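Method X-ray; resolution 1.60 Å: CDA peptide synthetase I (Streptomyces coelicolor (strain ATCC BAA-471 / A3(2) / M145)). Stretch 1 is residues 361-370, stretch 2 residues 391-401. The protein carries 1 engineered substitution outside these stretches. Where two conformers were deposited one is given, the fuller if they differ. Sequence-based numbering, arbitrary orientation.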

# COMPACT_ATOMS: atom_id res chain seq x y z
N GLY A 361 -6.65 -14.02 2.42
CA GLY A 361 -7.50 -13.95 1.25
C GLY A 361 -6.95 -12.84 0.39
O GLY A 361 -5.84 -12.37 0.64
N PRO A 362 -7.72 -12.41 -0.62
CA PRO A 362 -7.25 -11.23 -1.36
C PRO A 362 -7.01 -10.07 -0.42
O PRO A 362 -7.78 -9.88 0.51
CB PRO A 362 -8.41 -10.94 -2.32
CG PRO A 362 -9.60 -11.63 -1.72
CD PRO A 362 -9.05 -12.85 -1.05
N THR A 363 -5.92 -9.33 -0.62
CA THR A 363 -5.68 -8.14 0.18
C THR A 363 -6.58 -7.03 -0.33
O THR A 363 -6.54 -6.69 -1.51
CB THR A 363 -4.21 -7.70 0.12
OG1 THR A 363 -3.38 -8.74 0.64
CG2 THR A 363 -4.00 -6.43 0.95
N VAL A 364 -7.39 -6.47 0.56
CA VAL A 364 -8.26 -5.36 0.22
C VAL A 364 -7.71 -4.10 0.86
O VAL A 364 -7.82 -3.90 2.07
CB VAL A 364 -9.71 -5.59 0.68
CG1 VAL A 364 -10.61 -4.43 0.26
CG2 VAL A 364 -10.23 -6.90 0.11
N ASN A 365 -7.10 -3.26 0.03
CA ASN A 365 -6.38 -2.08 0.47
C ASN A 365 -7.07 -0.82 -0.03
O ASN A 365 -6.81 -0.35 -1.14
CB ASN A 365 -4.93 -2.14 -0.05
CG ASN A 365 -4.09 -0.96 0.40
OD1 ASN A 365 -4.52 -0.15 1.22
ND2 ASN A 365 -2.88 -0.87 -0.14
N VAL A 366 -7.98 -0.30 0.79
CA VAL A 366 -8.65 0.96 0.50
C VAL A 366 -7.76 2.04 1.09
O VAL A 366 -7.75 2.25 2.30
CB VAL A 366 -10.07 1.02 1.09
CG1 VAL A 366 -10.76 2.32 0.68
CG2 VAL A 366 -10.88 -0.18 0.64
N MET A 367 -7.00 2.71 0.23
CA MET A 367 -6.01 3.66 0.73
C MET A 367 -6.70 4.85 1.37
O MET A 367 -7.75 5.30 0.90
CB MET A 367 -5.07 4.11 -0.39
CG MET A 367 -4.11 3.02 -0.84
SD MET A 367 -2.74 3.63 -1.83
CE MET A 367 -1.74 4.44 -0.58
N PRO A 368 -6.12 5.36 2.46
CA PRO A 368 -6.71 6.49 3.16
C PRO A 368 -6.66 7.73 2.29
O PRO A 368 -5.89 7.79 1.33
CB PRO A 368 -5.83 6.64 4.41
CG PRO A 368 -4.52 6.08 4.00
CD PRO A 368 -4.82 4.96 3.04
N TYR A 369 -7.48 8.71 2.62
CA TYR A 369 -7.53 9.92 1.84
C TYR A 369 -6.18 10.63 1.85
O TYR A 369 -5.53 10.72 2.89
CB TYR A 369 -8.61 10.86 2.36
CG TYR A 369 -8.64 12.17 1.63
CD1 TYR A 369 -9.11 12.25 0.32
CD2 TYR A 369 -8.18 13.34 2.24
CE1 TYR A 369 -9.14 13.45 -0.35
CE2 TYR A 369 -8.21 14.54 1.57
CZ TYR A 369 -8.68 14.60 0.27
OH TYR A 369 -8.71 15.79 -0.40
N ILE A 370 -5.77 11.09 0.68
CA ILE A 370 -4.60 11.94 0.56
C ILE A 370 -5.02 13.20 -0.19
O ILE A 370 -5.58 13.13 -1.29
CB ILE A 370 -3.44 11.21 -0.16
CG1 ILE A 370 -2.27 12.17 -0.40
CG2 ILE A 370 -3.91 10.58 -1.47
CD1 ILE A 370 -1.06 11.52 -1.02
N THR A 391 0.82 -13.70 -3.31
CA THR A 391 0.65 -15.10 -3.66
C THR A 391 -0.62 -15.31 -4.49
O THR A 391 -0.82 -16.37 -5.08
CB THR A 391 0.56 -15.98 -2.40
OG1 THR A 391 -0.53 -15.54 -1.57
CG2 THR A 391 1.85 -15.91 -1.60
N ASP A 392 -1.47 -14.29 -4.52
CA ASP A 392 -2.76 -14.41 -5.19
C ASP A 392 -3.19 -13.06 -5.77
O ASP A 392 -2.90 -12.78 -6.94
CB ASP A 392 -3.80 -14.95 -4.19
CG ASP A 392 -5.23 -14.84 -4.71
OD1 ASP A 392 -5.46 -15.14 -5.89
OD2 ASP A 392 -6.12 -14.45 -3.92
N LEU A 393 -3.85 -12.24 -4.97
CA LEU A 393 -4.44 -11.00 -5.47
C LEU A 393 -4.44 -9.88 -4.43
O LEU A 393 -4.81 -10.10 -3.27
CB LEU A 393 -5.88 -11.26 -5.93
CG LEU A 393 -6.68 -10.09 -6.49
CD1 LEU A 393 -6.15 -9.67 -7.85
CD2 LEU A 393 -8.16 -10.46 -6.58
N ASN A 394 -4.01 -8.69 -4.84
CA ASN A 394 -4.27 -7.47 -4.08
C ASN A 394 -5.30 -6.65 -4.81
O ASN A 394 -5.23 -6.53 -6.04
CB ASN A 394 -3.01 -6.60 -3.89
CG ASN A 394 -1.82 -7.37 -3.37
OD1 ASN A 394 -1.94 -8.21 -2.49
ND2 ASN A 394 -0.65 -7.05 -3.91
N ILE A 395 -6.23 -6.09 -4.06
CA ILE A 395 -7.20 -5.14 -4.60
C ILE A 395 -6.92 -3.79 -3.95
O ILE A 395 -7.10 -3.63 -2.75
CB ILE A 395 -8.65 -5.57 -4.33
CG1 ILE A 395 -8.91 -6.92 -5.01
CG2 ILE A 395 -9.62 -4.51 -4.83
CD1 ILE A 395 -10.25 -7.53 -4.68
N VAL A 396 -6.46 -2.84 -4.75
CA VAL A 396 -6.01 -1.55 -4.24
C VAL A 396 -6.92 -0.45 -4.78
O VAL A 396 -7.15 -0.36 -5.98
CB VAL A 396 -4.55 -1.26 -4.65
CG1 VAL A 396 -4.05 0.02 -4.01
CG2 VAL A 396 -3.65 -2.44 -4.27
N LEU A 397 -7.45 0.37 -3.87
CA LEU A 397 -8.27 1.51 -4.26
C LEU A 397 -7.59 2.80 -3.83
O LEU A 397 -7.09 2.90 -2.71
CB LEU A 397 -9.65 1.44 -3.63
CG LEU A 397 -10.69 0.57 -4.33
CD1 LEU A 397 -10.34 -0.90 -4.20
CD2 LEU A 397 -12.06 0.85 -3.76
N THR A 398 -7.59 3.77 -4.73
CA THR A 398 -7.17 5.13 -4.41
C THR A 398 -8.27 6.07 -4.85
O THR A 398 -8.90 5.86 -5.88
CB THR A 398 -5.85 5.51 -5.09
OG1 THR A 398 -6.02 5.51 -6.51
CG2 THR A 398 -4.76 4.53 -4.71
N GLY A 399 -8.51 7.11 -4.05
CA GLY A 399 -9.57 8.06 -4.33
C GLY A 399 -10.66 7.97 -3.28
O GLY A 399 -10.47 7.38 -2.22
N THR A 400 -11.80 8.57 -3.59
CA THR A 400 -12.96 8.57 -2.70
C THR A 400 -14.23 8.42 -3.52
O THR A 400 -14.21 8.61 -4.74
CB THR A 400 -13.06 9.87 -1.88
OG1 THR A 400 -13.27 10.98 -2.76
CG2 THR A 400 -11.80 10.11 -1.06
N PRO A 401 -15.35 8.07 -2.87
CA PRO A 401 -16.60 7.98 -3.63
C PRO A 401 -16.94 9.28 -4.36
O PRO A 401 -17.44 9.24 -5.49
CB PRO A 401 -17.63 7.66 -2.55
CG PRO A 401 -16.84 6.86 -1.53
CD PRO A 401 -15.49 7.53 -1.51
O HOH W 1 -3.90 -12.59 -1.81
O HOH W 2 -9.37 7.51 0.34
O HOH W 3 -9.10 4.73 -1.79
O HOH W 4 -6.75 7.43 -1.63

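Residues 363-366 and the strand that begins at Leu393 run side by side as parallel β-strands, their N-to-C directions only 12° apart, and the two stretches together bury 624 Å². The pairing rests on a ladder of main-chain hydrogen bonds in which alternate residues of each strand face the other. Ile395, which has more of its surface covered by the other stretch (66 Å²) than any other residue, lies at its middle: its N donates to Thr363 O (2.6 Å), and its O accepts from Asn365 N (2.8 Å). Both bonds are nearly straight. Thr363 N donates to Leu393 O (3.0 Å) at one end of the ladder.

Leu397 repeats the pattern two residues on. Its N donates to Asn365 O (2.9 Å) and its O accepts from Met367 N (2.9 Å). The side chains of Ile395 and Leu397 project from the same sheet face as those of Val364 and Val366, so that branched aliphatic groups line this side; the other face carries Thr363, Asn365, Asn394 and Val396. Between the rungs, Val396 CA approaches Asn365 O at 3.4 Å in a CA-H...O contact.

Met367 closes the ladder with its backbone and extends the contact with its side chain. CA-to-CB points toward the second stretch, and the flexible thioether chain, with chi1 m and chi2 t, brings SD to 3.6 Å from Thr398 CG2 and CG to 4.4 Å from Val396 CG1, although its end leads away.

Beyond the paired strands the chains separate, and water bridges the gap. Water 2 lies 2.8 Å from Met367 O and 2.8 Å from Gly399 O, linking the two chains. At Gly399 the second chain turns a corner; its phi of 113° and psi of -165° would jam a CB against the preceding carbonyl O, which suits glycine. Past the turn, Thr400 CG2 packs obliquely against the Tyr369 ring, 3.7 Å from CD1.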